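Local coordinates for protein CalS13 (Micromonospora echinospora, PDB 4ZAS) that probably works as a pyridoxal-phosphate-dependent sugar aminotransferase and binds the nucleotide sugar dTDP-4-keto-6-deoxyglucose, at residues L292-L306 and R317-L330. Numbering follows the deposited sequence.
Sequences LRRHRENAAFYDKEL and RADDREPAFWMYPL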
# COMPACT_ATOMS: atom_id res chain seq x y z
N LEU A 292 12.33 8.92 22.71
CA LEU A 292 12.17 7.63 23.37
C LEU A 292 12.58 7.71 24.84
O LEU A 292 11.94 7.09 25.70
CB LEU A 292 13.00 6.56 22.66
CG LEU A 292 12.93 5.19 23.31
CD1 LEU A 292 11.49 4.63 23.24
CD2 LEU A 292 13.97 4.24 22.70
N ARG A 293 13.65 8.44 25.13
CA ARG A 293 14.13 8.60 26.50
C ARG A 293 13.04 9.26 27.35
O ARG A 293 12.85 8.90 28.51
CB ARG A 293 15.41 9.44 26.54
CG ARG A 293 16.12 9.44 27.87
CD ARG A 293 17.06 10.65 28.01
NE ARG A 293 16.32 11.90 27.95
CZ ARG A 293 15.65 12.43 28.98
NH1 ARG A 293 15.64 11.80 30.15
NH2 ARG A 293 15.00 13.57 28.84
N ARG A 294 12.32 10.21 26.77
CA ARG A 294 11.25 10.89 27.51
C ARG A 294 10.06 9.95 27.76
O ARG A 294 9.48 9.97 28.85
CB ARG A 294 10.79 12.15 26.77
CG ARG A 294 11.73 13.34 26.93
CD ARG A 294 11.04 14.63 26.47
NE ARG A 294 11.76 15.29 25.39
CZ ARG A 294 11.19 16.08 24.49
NH1 ARG A 294 9.89 16.33 24.55
NH2 ARG A 294 11.93 16.63 23.52
N HIS A 295 9.70 9.12 26.77
CA HIS A 295 8.67 8.10 26.97
C HIS A 295 9.01 7.24 28.21
O HIS A 295 8.18 7.03 29.10
CB HIS A 295 8.53 7.19 25.73
CG HIS A 295 7.57 7.68 24.67
ND1 HIS A 295 6.38 7.04 24.40
CD2 HIS A 295 7.65 8.71 23.79
CE1 HIS A 295 5.76 7.65 23.40
NE2 HIS A 295 6.51 8.68 23.02
N ARG A 296 10.25 6.73 28.26
CA ARG A 296 10.64 5.82 29.33
C ARG A 296 10.69 6.49 30.68
O ARG A 296 10.35 5.88 31.69
CB ARG A 296 11.98 5.16 29.02
CG ARG A 296 11.88 4.09 27.97
CD ARG A 296 13.22 3.61 27.50
NE ARG A 296 13.07 2.42 26.68
CZ ARG A 296 13.97 2.01 25.78
NH1 ARG A 296 15.08 2.71 25.57
NH2 ARG A 296 13.74 0.91 25.09
N GLU A 297 11.15 7.74 30.68
CA GLU A 297 11.25 8.51 31.92
C GLU A 297 9.86 8.75 32.50
O GLU A 297 9.65 8.63 33.71
CB GLU A 297 11.98 9.82 31.66
CG GLU A 297 11.80 10.85 32.74
CD GLU A 297 12.54 12.12 32.45
OE1 GLU A 297 12.96 12.32 31.29
OE2 GLU A 297 12.71 12.93 33.39
N ASN A 298 8.90 9.07 31.63
CA ASN A 298 7.53 9.27 32.05
C ASN A 298 6.93 7.95 32.54
O ASN A 298 6.20 7.94 33.53
CB ASN A 298 6.67 9.85 30.91
CG ASN A 298 7.12 11.24 30.48
OD1 ASN A 298 7.75 11.96 31.24
ND2 ASN A 298 6.76 11.64 29.25
N ALA A 299 7.25 6.84 31.87
CA ALA A 299 6.74 5.53 32.29
C ALA A 299 7.25 5.10 33.68
O ALA A 299 6.49 4.57 34.50
CB ALA A 299 7.08 4.47 31.27
N ALA A 300 8.54 5.32 33.93
CA ALA A 300 9.14 4.99 35.22
C ALA A 300 8.49 5.81 36.33
O ALA A 300 8.31 5.33 37.45
CB ALA A 300 10.64 5.22 35.21
N PHE A 301 8.15 7.05 35.98
CA PHE A 301 7.46 7.94 36.90
C PHE A 301 6.10 7.36 37.31
O PHE A 301 5.78 7.27 38.50
CB PHE A 301 7.28 9.32 36.26
CG PHE A 301 6.59 10.30 37.14
CD1 PHE A 301 7.28 10.94 38.15
CD2 PHE A 301 5.25 10.58 36.96
CE1 PHE A 301 6.65 11.85 38.97
CE2 PHE A 301 4.61 11.50 37.79
CZ PHE A 301 5.31 12.13 38.78
N TYR A 302 5.32 6.93 36.32
CA TYR A 302 4.02 6.30 36.56
C TYR A 302 4.17 5.01 37.38
O TYR A 302 3.43 4.81 38.35
CB TYR A 302 3.31 5.98 35.23
CG TYR A 302 2.74 7.17 34.47
CD1 TYR A 302 2.42 8.36 35.12
CD2 TYR A 302 2.54 7.11 33.09
CE1 TYR A 302 1.91 9.45 34.42
CE2 TYR A 302 2.03 8.18 32.39
CZ TYR A 302 1.71 9.35 33.06
OH TYR A 302 1.20 10.43 32.36
N ASP A 303 5.13 4.16 37.01
CA ASP A 303 5.33 2.88 37.69
C ASP A 303 5.47 3.08 39.19
O ASP A 303 4.92 2.32 39.99
CB ASP A 303 6.59 2.18 37.15
CG ASP A 303 6.42 1.63 35.74
OD1 ASP A 303 5.27 1.45 35.29
OD2 ASP A 303 7.45 1.36 35.09
N LYS A 304 6.18 4.14 39.57
CA LYS A 304 6.39 4.49 40.97
C LYS A 304 5.11 5.09 41.54
O LYS A 304 4.58 4.61 42.53
CB LYS A 304 7.55 5.48 41.08
CG LYS A 304 7.89 6.00 42.48
CD LYS A 304 8.89 5.09 43.21
CE LYS A 304 9.51 5.81 44.40
NZ LYS A 304 8.44 6.35 45.29
N GLU A 305 4.58 6.10 40.86
CA GLU A 305 3.49 6.93 41.37
C GLU A 305 2.10 6.28 41.29
O GLU A 305 1.22 6.63 42.07
CB GLU A 305 3.44 8.26 40.61
CG GLU A 305 4.71 9.09 40.66
CD GLU A 305 4.89 9.84 41.94
OE1 GLU A 305 3.86 10.14 42.59
OE2 GLU A 305 6.05 10.13 42.29
N LEU A 306 1.89 5.36 40.36
CA LEU A 306 0.58 4.73 40.23
C LEU A 306 0.50 3.42 40.99
O LEU A 306 -0.53 2.74 40.96
CB LEU A 306 0.23 4.49 38.77
CG LEU A 306 0.00 5.78 38.01
CD1 LEU A 306 -0.37 5.53 36.56
CD2 LEU A 306 -1.10 6.54 38.71
N ARG A 317 6.56 -6.17 34.67
CA ARG A 317 7.82 -5.54 34.26
C ARG A 317 9.01 -6.46 34.52
O ARG A 317 9.35 -6.71 35.66
CB ARG A 317 8.07 -4.21 35.00
CG ARG A 317 7.02 -3.15 34.84
CD ARG A 317 7.23 -2.31 33.61
NE ARG A 317 6.31 -1.18 33.58
CZ ARG A 317 5.05 -1.25 33.15
NH1 ARG A 317 4.55 -2.41 32.74
NH2 ARG A 317 4.29 -0.17 33.16
N ALA A 318 9.66 -6.91 33.47
CA ALA A 318 10.81 -7.78 33.62
C ALA A 318 12.10 -6.99 33.50
O ALA A 318 12.19 -6.04 32.73
CB ALA A 318 10.75 -8.88 32.58
N ASP A 319 13.12 -7.44 34.22
CA ASP A 319 14.42 -6.78 34.28
C ASP A 319 15.20 -6.96 32.99
O ASP A 319 16.11 -6.18 32.68
CB ASP A 319 15.26 -7.35 35.41
CG ASP A 319 14.69 -7.05 36.77
OD1 ASP A 319 14.07 -5.97 36.93
OD2 ASP A 319 14.86 -7.89 37.68
N ASP A 320 14.85 -8.00 32.24
CA ASP A 320 15.68 -8.43 31.14
C ASP A 320 15.21 -7.84 29.82
O ASP A 320 15.49 -8.38 28.75
CB ASP A 320 15.70 -9.96 31.07
CG ASP A 320 14.34 -10.55 30.66
OD1 ASP A 320 13.31 -9.82 30.64
OD2 ASP A 320 14.32 -11.77 30.37
N ARG A 321 14.45 -6.75 29.90
CA ARG A 321 14.00 -6.07 28.69
C ARG A 321 13.71 -4.62 29.00
O ARG A 321 13.46 -4.28 30.14
CB ARG A 321 12.76 -6.73 28.08
CG ARG A 321 11.47 -6.50 28.85
CD ARG A 321 10.48 -7.60 28.55
NE ARG A 321 10.98 -8.86 29.09
CZ ARG A 321 10.31 -10.00 29.07
NH1 ARG A 321 9.10 -10.03 28.53
NH2 ARG A 321 10.83 -11.11 29.61
N GLU A 322 13.78 -3.78 27.98
CA GLU A 322 13.57 -2.35 28.13
C GLU A 322 12.46 -1.87 27.21
O GLU A 322 12.70 -1.60 26.03
CB GLU A 322 14.87 -1.61 27.84
CG GLU A 322 15.22 -0.56 28.85
CD GLU A 322 16.58 0.03 28.56
OE1 GLU A 322 17.28 -0.49 27.67
OE2 GLU A 322 16.93 1.04 29.21
N PRO A 323 11.24 -1.78 27.74
CA PRO A 323 10.04 -1.42 26.98
C PRO A 323 10.10 -0.03 26.39
O PRO A 323 10.84 0.82 26.88
CB PRO A 323 8.93 -1.53 28.02
CG PRO A 323 9.46 -2.44 29.05
CD PRO A 323 10.92 -2.19 29.12
N ALA A 324 9.31 0.20 25.34
CA ALA A 324 9.29 1.48 24.63
C ALA A 324 8.19 2.39 25.14
O ALA A 324 8.24 3.59 24.90
CB ALA A 324 9.14 1.26 23.12
N PHE A 325 7.19 1.80 25.78
CA PHE A 325 6.08 2.56 26.36
C PHE A 325 5.49 3.59 25.40
O PHE A 325 5.47 4.78 25.71
CB PHE A 325 6.54 3.26 27.65
CG PHE A 325 6.84 2.30 28.77
CD1 PHE A 325 5.80 1.70 29.47
CD2 PHE A 325 8.14 2.02 29.14
CE1 PHE A 325 6.06 0.84 30.51
CE2 PHE A 325 8.41 1.15 30.17
CZ PHE A 325 7.37 0.56 30.86
N TRP A 326 5.01 3.14 24.25
CA TRP A 326 4.37 4.01 23.26
C TRP A 326 3.15 4.70 23.86
O TRP A 326 2.86 5.87 23.57
CB TRP A 326 3.96 3.21 22.03
CG TRP A 326 3.45 4.07 20.92
CD1 TRP A 326 4.06 5.17 20.38
CD2 TRP A 326 2.22 3.91 20.21
NE1 TRP A 326 3.29 5.69 19.37
CE2 TRP A 326 2.15 4.93 19.25
CE3 TRP A 326 1.17 2.99 20.28
CZ2 TRP A 326 1.08 5.07 18.37
CZ3 TRP A 326 0.10 3.13 19.41
CH2 TRP A 326 0.07 4.16 18.47
N MET A 327 2.41 3.91 24.64
CA MET A 327 1.36 4.40 25.52
C MET A 327 1.57 3.71 26.86
O MET A 327 2.31 2.75 26.93
CB MET A 327 -0.02 4.11 24.93
CG MET A 327 -0.32 4.91 23.68
SD MET A 327 -1.90 4.54 22.91
CE MET A 327 -1.63 2.86 22.40
N TYR A 328 0.94 4.19 27.92
CA TYR A 328 1.06 3.53 29.22
C TYR A 328 -0.23 2.77 29.55
O TYR A 328 -1.31 3.37 29.58
CB TYR A 328 1.38 4.55 30.32
CG TYR A 328 1.76 3.92 31.63
CD1 TYR A 328 0.80 3.56 32.55
CD2 TYR A 328 3.09 3.66 31.94
CE1 TYR A 328 1.13 2.97 33.74
CE2 TYR A 328 3.44 3.06 33.13
CZ TYR A 328 2.46 2.72 34.03
OH TYR A 328 2.82 2.14 35.23
N PRO A 329 -0.13 1.45 29.77
CA PRO A 329 -1.24 0.54 30.06
C PRO A 329 -1.63 0.50 31.55
O PRO A 329 -0.76 0.58 32.42
CB PRO A 329 -0.70 -0.82 29.64
CG PRO A 329 0.73 -0.72 29.92
CD PRO A 329 1.14 0.71 29.65
N LEU A 330 -2.94 0.40 31.82
CA LEU A 330 -3.47 0.12 33.14
C LEU A 330 -4.64 -0.86 33.00
O LEU A 330 -5.29 -0.90 31.96
CB LEU A 330 -3.96 1.39 33.84
CG LEU A 330 -2.94 2.42 34.28
CD1 LEU A 330 -3.65 3.59 34.97
CD2 LEU A 330 -1.88 1.78 35.17
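Asp303 is the polar focus of the contact: its OD1 accepts from both Arg317 and Tyr328, on its two lone pairs, while OD2 takes a second nitrogen of Arg317. Arg317 comes side-on: its NE reaches Asp303 OD2 at 3.2 Å, nearly straight at 165°, while Arg317 NH2 meets the syn lone pair of Asp303 OD1 at 2.8 Å, making a salt bridge. The anti lone pair of that same oxygen accepts the Tyr328 hydroxyl. With an alanine at Asp303 both carboxylate oxygens go, which is likely to leave the Arg317 charge without its mate and the Tyr328 hydroxyl without this acceptor.

Further back along the helix, side chains bond to backbone carbonyls of Glu322, Pro323 and Phe325. His295 ND1 donates to Phe325 O at 2.8 Å; the oxygen lies in the imidazole plane, although the nitrogen sits above the carbonyl plane. Arg296, its chain extended from CG to NE, sends NE to Pro323 O at 2.8 Å, the oxygen lying in the guanidinium plane. Its NH2 adds a weak bond to Glu322 O and a second partner, Gly199 O.

The apolar part of the contact rests largely on ring faces. Ala299 CB stands over the centre of the Phe325 ring, 3.4 Å from the centroid, a CH-pi contact. Tyr302 turns its ring edge to the face of Tyr328 in a T-shaped pair, centroids 5.0 Å apart and planes at 72°, and its own hydroxyl bonds Pro383 O. Beyond them Leu306 CD1 makes an aliphatic contact with Leu330 CD1 at 4.1 Å.

Helix 275-305 thus packs on the small antiparallel sheet 312-313, 328-332 and 379-382, with helix 390-401 also against Tyr302. Such an alpha/beta layer is consistent with the C-terminal small domain of fold-type I aminotransferases; here the side chain of Trp326, just before strand 328-332, comes within about 4 Å of the bound dTDP-4-keto-6-deoxyglucose.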